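PDB 1WD7: uroporphyrinogen III Synthase from Thermus thermophilus, which probably catalyses the ring closure of linear hydroxymethylbilane, with inversion of the last pyrrole ring, to uroporphyrinogen III in tetrapyrrole biosynthesis. Local coordinates for residues R10-G15 against D185-V190; L219-V224 against Y238-E243; A207-L212 against R230-K235. One frame throughout, in Å; residues are numbered along the deposited sequence.

Interaction 1: R10-G15 against D185-V190; sequences RVAYAG and DALAFV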
# COMPACT_ATOMS: atom_id res chain seq x y z
N ARG A 10 -10.80 2.06 -22.86
CA ARG A 10 -11.55 2.34 -21.62
C ARG A 10 -10.63 2.14 -20.43
O ARG A 10 -10.24 1.01 -20.08
CB ARG A 10 -12.75 1.39 -21.54
CG ARG A 10 -13.71 1.52 -22.72
CD ARG A 10 -14.62 0.31 -22.83
NE ARG A 10 -13.87 -0.87 -23.25
CZ ARG A 10 -14.39 -2.10 -23.31
NH1 ARG A 10 -13.63 -3.11 -23.70
NH2 ARG A 10 -15.67 -2.31 -22.99
N VAL A 11 -10.27 3.24 -19.76
CA VAL A 11 -9.35 3.18 -18.63
C VAL A 11 -10.08 3.51 -17.33
O VAL A 11 -10.56 4.62 -17.16
CB VAL A 11 -8.17 4.18 -18.83
CG1 VAL A 11 -7.14 4.05 -17.70
CG2 VAL A 11 -7.51 3.91 -20.15
N ALA A 12 -10.15 2.53 -16.43
CA ALA A 12 -10.81 2.71 -15.13
C ALA A 12 -9.81 3.21 -14.11
O ALA A 12 -8.63 2.91 -14.17
CB ALA A 12 -11.41 1.35 -14.65
N TYR A 13 -10.32 3.99 -13.15
CA TYR A 13 -9.53 4.57 -12.09
C TYR A 13 -10.11 4.07 -10.78
O TYR A 13 -11.31 4.21 -10.56
CB TYR A 13 -9.63 6.09 -12.19
CG TYR A 13 -8.89 6.87 -11.11
CD1 TYR A 13 -9.59 7.58 -10.15
CD2 TYR A 13 -7.51 6.92 -11.10
CE1 TYR A 13 -8.92 8.34 -9.17
CE2 TYR A 13 -6.82 7.66 -10.15
CZ TYR A 13 -7.54 8.36 -9.19
OH TYR A 13 -6.85 9.08 -8.24
N ALA A 14 -9.27 3.49 -9.93
CA ALA A 14 -9.71 2.99 -8.65
C ALA A 14 -9.50 3.95 -7.49
O ALA A 14 -9.71 3.59 -6.35
CB ALA A 14 -9.00 1.63 -8.37
N GLY A 15 -9.06 5.17 -7.78
CA GLY A 15 -8.83 6.13 -6.70
C GLY A 15 -10.09 6.91 -6.32
O GLY A 15 -11.14 6.72 -6.92
N ASP A 185 -10.59 -1.83 -20.22
CA ASP A 185 -9.40 -2.21 -21.00
C ASP A 185 -8.13 -2.04 -20.20
O ASP A 185 -7.13 -2.75 -20.42
CB ASP A 185 -9.29 -1.38 -22.28
CG ASP A 185 -10.44 -1.63 -23.23
OD1 ASP A 185 -10.71 -2.80 -23.54
OD2 ASP A 185 -11.07 -0.64 -23.67
N ALA A 186 -8.14 -1.11 -19.26
CA ALA A 186 -6.99 -0.86 -18.38
C ALA A 186 -7.53 -0.36 -17.07
O ALA A 186 -8.61 0.25 -17.03
CB ALA A 186 -6.03 0.18 -18.99
N LEU A 187 -6.82 -0.65 -15.99
CA LEU A 187 -7.25 -0.25 -14.66
C LEU A 187 -6.08 0.37 -13.94
O LEU A 187 -5.05 -0.26 -13.75
CB LEU A 187 -7.75 -1.46 -13.88
CG LEU A 187 -8.08 -1.25 -12.39
CD1 LEU A 187 -9.18 -0.17 -12.29
CD2 LEU A 187 -8.60 -2.52 -11.80
N ALA A 188 -6.25 1.62 -13.51
CA ALA A 188 -5.17 2.31 -12.82
C ALA A 188 -5.32 2.37 -11.30
O ALA A 188 -6.36 2.79 -10.79
CB ALA A 188 -5.07 3.74 -13.37
N PHE A 189 -4.28 1.96 -10.58
CA PHE A 189 -4.27 1.98 -9.14
C PHE A 189 -3.24 3.01 -8.75
O PHE A 189 -2.13 2.94 -9.20
CB PHE A 189 -3.83 0.62 -8.55
CG PHE A 189 -4.72 -0.54 -8.92
CD1 PHE A 189 -4.48 -1.25 -10.11
CD2 PHE A 189 -5.73 -0.94 -8.10
CE1 PHE A 189 -5.28 -2.36 -10.45
CE2 PHE A 189 -6.54 -2.05 -8.43
CZ PHE A 189 -6.30 -2.75 -9.59
N VAL A 190 -3.61 3.98 -7.90
CA VAL A 190 -2.66 4.98 -7.49
C VAL A 190 -1.93 4.56 -6.19
O VAL A 190 -0.83 5.02 -5.91
CB VAL A 190 -3.38 6.31 -7.25
CG1 VAL A 190 -4.20 6.66 -8.49
CG2 VAL A 190 -4.23 6.22 -6.05

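Interaction 2: L219-V224 against Y238-E243; sequences LAVGRV and YVDETE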
# COMPACT_ATOMS: atom_id res chain seq x y z
N LEU A 219 -2.35 -0.77 -14.39
CA LEU A 219 -1.40 0.33 -14.38
C LEU A 219 -1.17 0.72 -12.92
O LEU A 219 -2.13 0.87 -12.12
CB LEU A 219 -2.00 1.52 -15.12
CG LEU A 219 -2.69 1.13 -16.46
CD1 LEU A 219 -3.21 2.38 -17.12
CD2 LEU A 219 -1.67 0.37 -17.35
N ALA A 220 0.09 0.88 -12.55
CA ALA A 220 0.41 1.22 -11.15
C ALA A 220 1.21 2.48 -10.95
O ALA A 220 2.23 2.71 -11.62
CB ALA A 220 1.17 0.03 -10.49
N VAL A 221 0.75 3.33 -10.03
CA VAL A 221 1.46 4.55 -9.70
C VAL A 221 2.38 4.19 -8.56
O VAL A 221 1.92 4.01 -7.42
CB VAL A 221 0.49 5.68 -9.27
CG1 VAL A 221 1.30 6.92 -8.81
CG2 VAL A 221 -0.44 6.06 -10.40
N GLY A 222 3.66 4.07 -8.84
CA GLY A 222 4.62 3.71 -7.80
C GLY A 222 4.99 2.23 -7.70
O GLY A 222 4.15 1.33 -7.97
N ARG A 223 6.22 1.96 -7.29
CA ARG A 223 6.67 0.60 -7.15
C ARG A 223 5.94 -0.14 -6.03
O ARG A 223 5.78 -1.36 -6.09
CB ARG A 223 8.20 0.56 -6.85
CG ARG A 223 9.15 0.73 -8.05
CD ARG A 223 10.61 0.53 -7.57
NE ARG A 223 11.63 0.81 -8.58
CZ ARG A 223 11.77 0.14 -9.72
NH1 ARG A 223 10.94 -0.84 -10.02
NH2 ARG A 223 12.82 0.36 -10.52
N VAL A 224 5.49 0.56 -5.00
CA VAL A 224 4.80 -0.14 -3.93
C VAL A 224 3.44 -0.62 -4.41
O VAL A 224 2.99 -1.69 -4.02
CB VAL A 224 4.67 0.74 -2.68
CG1 VAL A 224 3.88 -0.03 -1.58
CG2 VAL A 224 6.07 1.07 -2.16
N TYR A 238 2.12 -1.50 -16.87
CA TYR A 238 2.94 -0.32 -16.82
C TYR A 238 3.07 0.19 -15.38
O TYR A 238 2.06 0.27 -14.63
CB TYR A 238 2.32 0.79 -17.70
CG TYR A 238 3.15 2.05 -17.78
CD1 TYR A 238 4.29 2.11 -18.58
CD2 TYR A 238 2.80 3.19 -17.04
CE1 TYR A 238 5.07 3.28 -18.64
CE2 TYR A 238 3.56 4.35 -17.09
CZ TYR A 238 4.69 4.40 -17.88
OH TYR A 238 5.45 5.55 -17.94
N VAL A 239 4.29 0.57 -15.00
CA VAL A 239 4.55 1.09 -13.65
C VAL A 239 5.14 2.49 -13.75
O VAL A 239 6.22 2.68 -14.35
CB VAL A 239 5.54 0.20 -12.89
CG1 VAL A 239 5.82 0.76 -11.51
CG2 VAL A 239 4.95 -1.21 -12.74
N ASP A 240 4.46 3.47 -13.15
CA ASP A 240 4.92 4.85 -13.14
C ASP A 240 5.81 5.04 -11.92
O ASP A 240 5.32 5.05 -10.80
CB ASP A 240 3.73 5.79 -13.05
CG ASP A 240 4.15 7.24 -12.74
OD1 ASP A 240 3.38 7.95 -12.04
OD2 ASP A 240 5.26 7.68 -13.19
N GLU A 241 7.11 5.13 -12.16
CA GLU A 241 8.10 5.29 -11.10
C GLU A 241 8.18 6.72 -10.58
O GLU A 241 8.77 6.97 -9.53
CB GLU A 241 9.48 4.86 -11.61
CG GLU A 241 9.54 3.45 -12.23
CD GLU A 241 10.27 2.43 -11.34
OE1 GLU A 241 10.45 2.68 -10.14
OE2 GLU A 241 10.65 1.37 -11.87
N THR A 242 7.54 7.66 -11.28
CA THR A 242 7.60 9.07 -10.86
C THR A 242 6.49 9.46 -9.91
O THR A 242 6.43 10.59 -9.42
CB THR A 242 7.58 10.02 -12.07
OG1 THR A 242 6.27 10.06 -12.64
CG2 THR A 242 8.57 9.54 -13.13
N GLU A 243 5.58 8.50 -9.65
CA GLU A 243 4.46 8.70 -8.76
C GLU A 243 3.60 9.91 -9.07
O GLU A 243 3.32 10.73 -8.19
CB GLU A 243 4.96 8.74 -7.32
CG GLU A 243 5.35 7.37 -6.78
CD GLU A 243 5.95 7.40 -5.39
OE1 GLU A 243 7.11 7.86 -5.26
OE2 GLU A 243 5.26 7.00 -4.43
O HOH W 1 5.90 3.69 -4.53

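Interaction 3: A207-L212 against R230-K235; sequences ALREAL and REWGVK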
# COMPACT_ATOMS: atom_id res chain seq x y z
N ALA A 207 -10.36 -15.10 -11.10
CA ALA A 207 -10.85 -14.64 -12.38
C ALA A 207 -10.30 -13.23 -12.51
O ALA A 207 -9.96 -12.79 -13.61
CB ALA A 207 -12.37 -14.63 -12.41
N LEU A 208 -10.25 -12.52 -11.39
CA LEU A 208 -9.74 -11.13 -11.38
C LEU A 208 -8.25 -11.11 -11.78
O LEU A 208 -7.86 -10.34 -12.63
CB LEU A 208 -9.88 -10.53 -9.97
CG LEU A 208 -9.30 -9.16 -9.67
CD1 LEU A 208 -9.86 -8.14 -10.64
CD2 LEU A 208 -9.64 -8.77 -8.23
N ARG A 209 -7.46 -11.99 -11.19
CA ARG A 209 -6.04 -12.10 -11.51
C ARG A 209 -5.88 -12.43 -12.99
O ARG A 209 -5.06 -11.84 -13.71
CB ARG A 209 -5.40 -13.20 -10.67
CG ARG A 209 -3.93 -13.49 -11.00
CD ARG A 209 -3.38 -14.62 -10.11
NE ARG A 209 -3.47 -14.28 -8.69
CZ ARG A 209 -4.36 -14.80 -7.83
NH1 ARG A 209 -4.38 -14.41 -6.56
NH2 ARG A 209 -5.23 -15.72 -8.24
N GLU A 210 -6.68 -13.39 -13.47
CA GLU A 210 -6.61 -13.77 -14.87
C GLU A 210 -6.92 -12.60 -15.78
O GLU A 210 -6.19 -12.34 -16.76
CB GLU A 210 -7.61 -14.92 -15.12
CG GLU A 210 -7.62 -15.45 -16.55
CD GLU A 210 -8.68 -16.54 -16.75
OE1 GLU A 210 -8.73 -17.09 -17.86
OE2 GLU A 210 -9.44 -16.84 -15.79
N ALA A 211 -7.99 -11.88 -15.47
CA ALA A 211 -8.40 -10.74 -16.29
C ALA A 211 -7.27 -9.71 -16.37
O ALA A 211 -6.96 -9.21 -17.45
CB ALA A 211 -9.66 -10.09 -15.71
N LEU A 212 -6.71 -9.37 -15.22
CA LEU A 212 -5.63 -8.37 -15.15
C LEU A 212 -4.30 -8.85 -15.73
O LEU A 212 -3.35 -8.07 -15.82
CB LEU A 212 -5.45 -7.90 -13.69
CG LEU A 212 -6.60 -7.07 -13.12
CD1 LEU A 212 -6.43 -6.84 -11.62
CD2 LEU A 212 -6.66 -5.72 -13.85
N ARG A 230 1.89 -7.47 -7.95
CA ARG A 230 2.67 -8.71 -8.15
C ARG A 230 2.39 -9.70 -7.04
O ARG A 230 2.33 -10.91 -7.25
CB ARG A 230 4.17 -8.38 -8.22
CG ARG A 230 4.58 -7.72 -9.49
CD ARG A 230 6.09 -7.58 -9.56
NE ARG A 230 6.49 -6.37 -10.26
CZ ARG A 230 7.76 -6.02 -10.50
NH1 ARG A 230 8.03 -4.89 -11.15
NH2 ARG A 230 8.76 -6.81 -10.08
N GLU A 231 2.18 -9.18 -5.83
CA GLU A 231 1.90 -10.05 -4.69
C GLU A 231 0.60 -10.85 -4.93
O GLU A 231 0.47 -12.01 -4.51
CB GLU A 231 1.80 -9.23 -3.42
CG GLU A 231 1.56 -10.05 -2.17
CD GLU A 231 1.71 -9.24 -0.88
OE1 GLU A 231 1.41 -9.79 0.19
OE2 GLU A 231 2.12 -8.05 -0.95
N TRP A 232 -0.37 -10.22 -5.59
CA TRP A 232 -1.63 -10.90 -5.87
C TRP A 232 -1.60 -11.62 -7.20
O TRP A 232 -2.63 -11.92 -7.78
CB TRP A 232 -2.80 -9.89 -5.83
CG TRP A 232 -3.22 -9.58 -4.43
CD1 TRP A 232 -2.84 -8.52 -3.65
CD2 TRP A 232 -4.08 -10.38 -3.61
NE1 TRP A 232 -3.36 -8.63 -2.39
CE2 TRP A 232 -4.09 -9.78 -2.31
CE3 TRP A 232 -4.75 -11.61 -3.78
CZ2 TRP A 232 -4.88 -10.28 -1.25
CZ3 TRP A 232 -5.53 -12.12 -2.71
CH2 TRP A 232 -5.54 -11.48 -1.46
N GLY A 233 -0.39 -11.88 -7.70
CA GLY A 233 -0.22 -12.60 -8.95
C GLY A 233 -0.48 -11.87 -10.25
O GLY A 233 -0.65 -12.52 -11.31
N VAL A 234 -0.52 -10.54 -10.19
CA VAL A 234 -0.76 -9.75 -11.37
C VAL A 234 0.54 -9.11 -11.85
O VAL A 234 1.29 -8.57 -11.04
CB VAL A 234 -1.76 -8.59 -11.09
CG1 VAL A 234 -1.90 -7.72 -12.34
CG2 VAL A 234 -3.11 -9.21 -10.71
N LYS A 235 0.78 -9.22 -13.14
CA LYS A 235 1.91 -8.59 -13.75
C LYS A 235 1.53 -7.23 -14.29
O LYS A 235 0.78 -7.14 -15.25
CB LYS A 235 2.51 -9.45 -14.82
CG LYS A 235 3.98 -9.30 -14.60
CD LYS A 235 4.56 -9.24 -13.14
CE LYS A 235 6.03 -8.85 -13.26
NZ LYS A 235 6.85 -7.71 -13.52
O HOH W 2 -1.54 -6.16 -16.25

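Interaction 1: R10-G15 against D185-V190
Arg10 and Asp185 clasp each other where two parallel strands begin. The guanidinium reaches Asp185 side-on, NE giving its hydrogen to OD2 at 2.8 Å and NH1 to OD1 at 2.9 Å, a two-point salt bridge. OD2 lies in the guanidinium plane, yet both nitrogens approach the carboxylate from above its plane, and the two flat groups are turned 55° apart. The backbone N of Arg10 takes the anti lone pair of the same OD2 in a nearly straight bond of 2.8 Å, so one oxygen is gripped by main chain and side chain of a single residue. A bend in the arginine chain at chi3 (-70°) brings NE round to it. In return, Arg10 O accepts from the backbone N of both Asp185 and Ala186.

Further along, Ala12 bonds in both directions, from its N to Ala186 O and from its O to Ala188 N, each 2.8 Å, and Ala14 N closes the ladder on Ala188 O. Beside these bonds CD1 of Leu187 rests on Ala12 CB at 3.6 Å. On the face carrying Val11 and Ala188, the Tyr13 ring, with CG anti to the backbone N (chi1 178°), extends until CE2 meets Val190 CG1 at 3.3 Å.

Phe252 and Leu248 of helix 245-260 cover that face, Phe22 stacks on the Tyr13 ring, and strand 32-35 bonds to the far edge of 10-13. Strands 10-13 and 186-189 are thus inner neighbours in the five-stranded parallel sheet of an alpha/beta domain, one of the two such domains of the HemD fold.

Interaction 2: L219-V224 against Y238-E243
Leu219 and Tyr238 open a short, regular parallel pairing, with Leu219 CD2 set against Tyr238 CB at 4.0 Å. The firm part of the contact is the backbone ladder. Tyr238 O receives Ala220 N at 2.9 Å, Ala220 O receives Asp240 N at 2.8 Å, and Asp240 O receives Gly222 N at 2.7 Å; the first two are almost straight, whereas the last bends to 143° as the chain leaves the strand. Val221 swings CG1 opposite its own N (chi1 175°) and lays that methyl against CA of Glu243 at 3.6 Å. Gly222, N-cap of helix 223-231 with its CA beside Glu243 CG, has a positive phi (97°) at which a side chain would jam against the preceding carbonyl. Asp240 holds the outgoing turn in shape: OD2 accepts from Thr242 N, closing an Asx turn, and also from Thr242 OG1, while OD1 takes the N-H of Arg244.

On the exposed side bonds are fewer and less directed. The extended Arg223 chain places its guanidinium with one face toward the Glu241 carboxylate, the two planes nearly perpendicular; this is attraction of charges without a directed N-H, and the exact carboxylate position is doubtful. A water accepts from Val224 N and gives only a weak bond to Glu243 OE2, loosely bridging helix start and loop.

Helix 245-260 packs Leu248 on Val221 and Phe252 on Leu219; from the other face helix 223-231 sets Ala226 against Ala220 and Val239. Strand 217-221, that helix and edge strand 238-240 make up a beta-alpha-beta crossover, the repeating unit of parallel alpha/beta sheets.

Interaction 3: A207-L212 against R230-K235
Arg209 makes a direct polar link between helix 205-213 and the chain leaving helix 223-231, its side chain crossing to the carbonyl of Trp232. An extended first torsion (chi1 175°) sends the side chain out from the helix, and a bend at chi3 turns NE onto Trp232 O at 2.7 Å. The bond is not straight, 144° at the hydrogen, and the donor stands above the carbonyl plane; NH1 adds only a weak bond of 3.3 Å to the same oxygen. The guanidinium lies close to parallel with the indole, their planes 15° apart, but beside it: NH1 faces the ring edge near CE3 at 4.0 Å, so the two groups do not stack. Closer to the backbone, Arg209 CG passes Gly233 O at 3.4 Å, and Arg209 CA lies near Val234 CG2.

One turn later comes Leu212, whose contact is apolar. Its CB rests against Val234 CG1 at 3.8 Å, with CG2 of the same valine at 4.0 Å, and both valine methyls therefore share the leucine. At the backbone a water donates to Leu212 O and to Lys235 O, 2.7 Å each, tying the helix to the segment that leads to strand 238-240.

The 230-235 segment owes its course to a Schellman motif: Gly233 N returns to Arg230 O and Val234 N to Leu229 O, with Gly233 at positive phi. Asn213, directly after Leu212, reinforces the join by bonding Gly233 O and Lys235 N through its side chain. Phe199 of helix 192-201 stacks on Trp232 and touches both Leu212 and Val234, filling the junction of helix 205-213 with the turn; Leu208 of helix 205-213 also reaches helices 169-180 and 192-201, and the 230-235 turn leads on to strand 238-240.

From the N terminus, strand 10-13 is joined by strand 186-189 only after about 170 residues: interaction 1 closes that loop, which holds the entire second five-stranded sheet, and brings the chain back to the first. After it come interactions 3 and 2, which cross, since their segments alternate as 207-212, 219-224, 230-235 and 238-243. Interaction 3 ties helix 205-213 to the end of helix 223-231, and interaction 2 adds strand 238-240 at the sheet edge. Interactions 1 and 2 join directly, Leu187 O and Phe189 N probably bonding to Leu219 N and O. Leu187 CD2 also touches Leu212 CD2, 4.3 Å away, connecting the sheet to interaction 3.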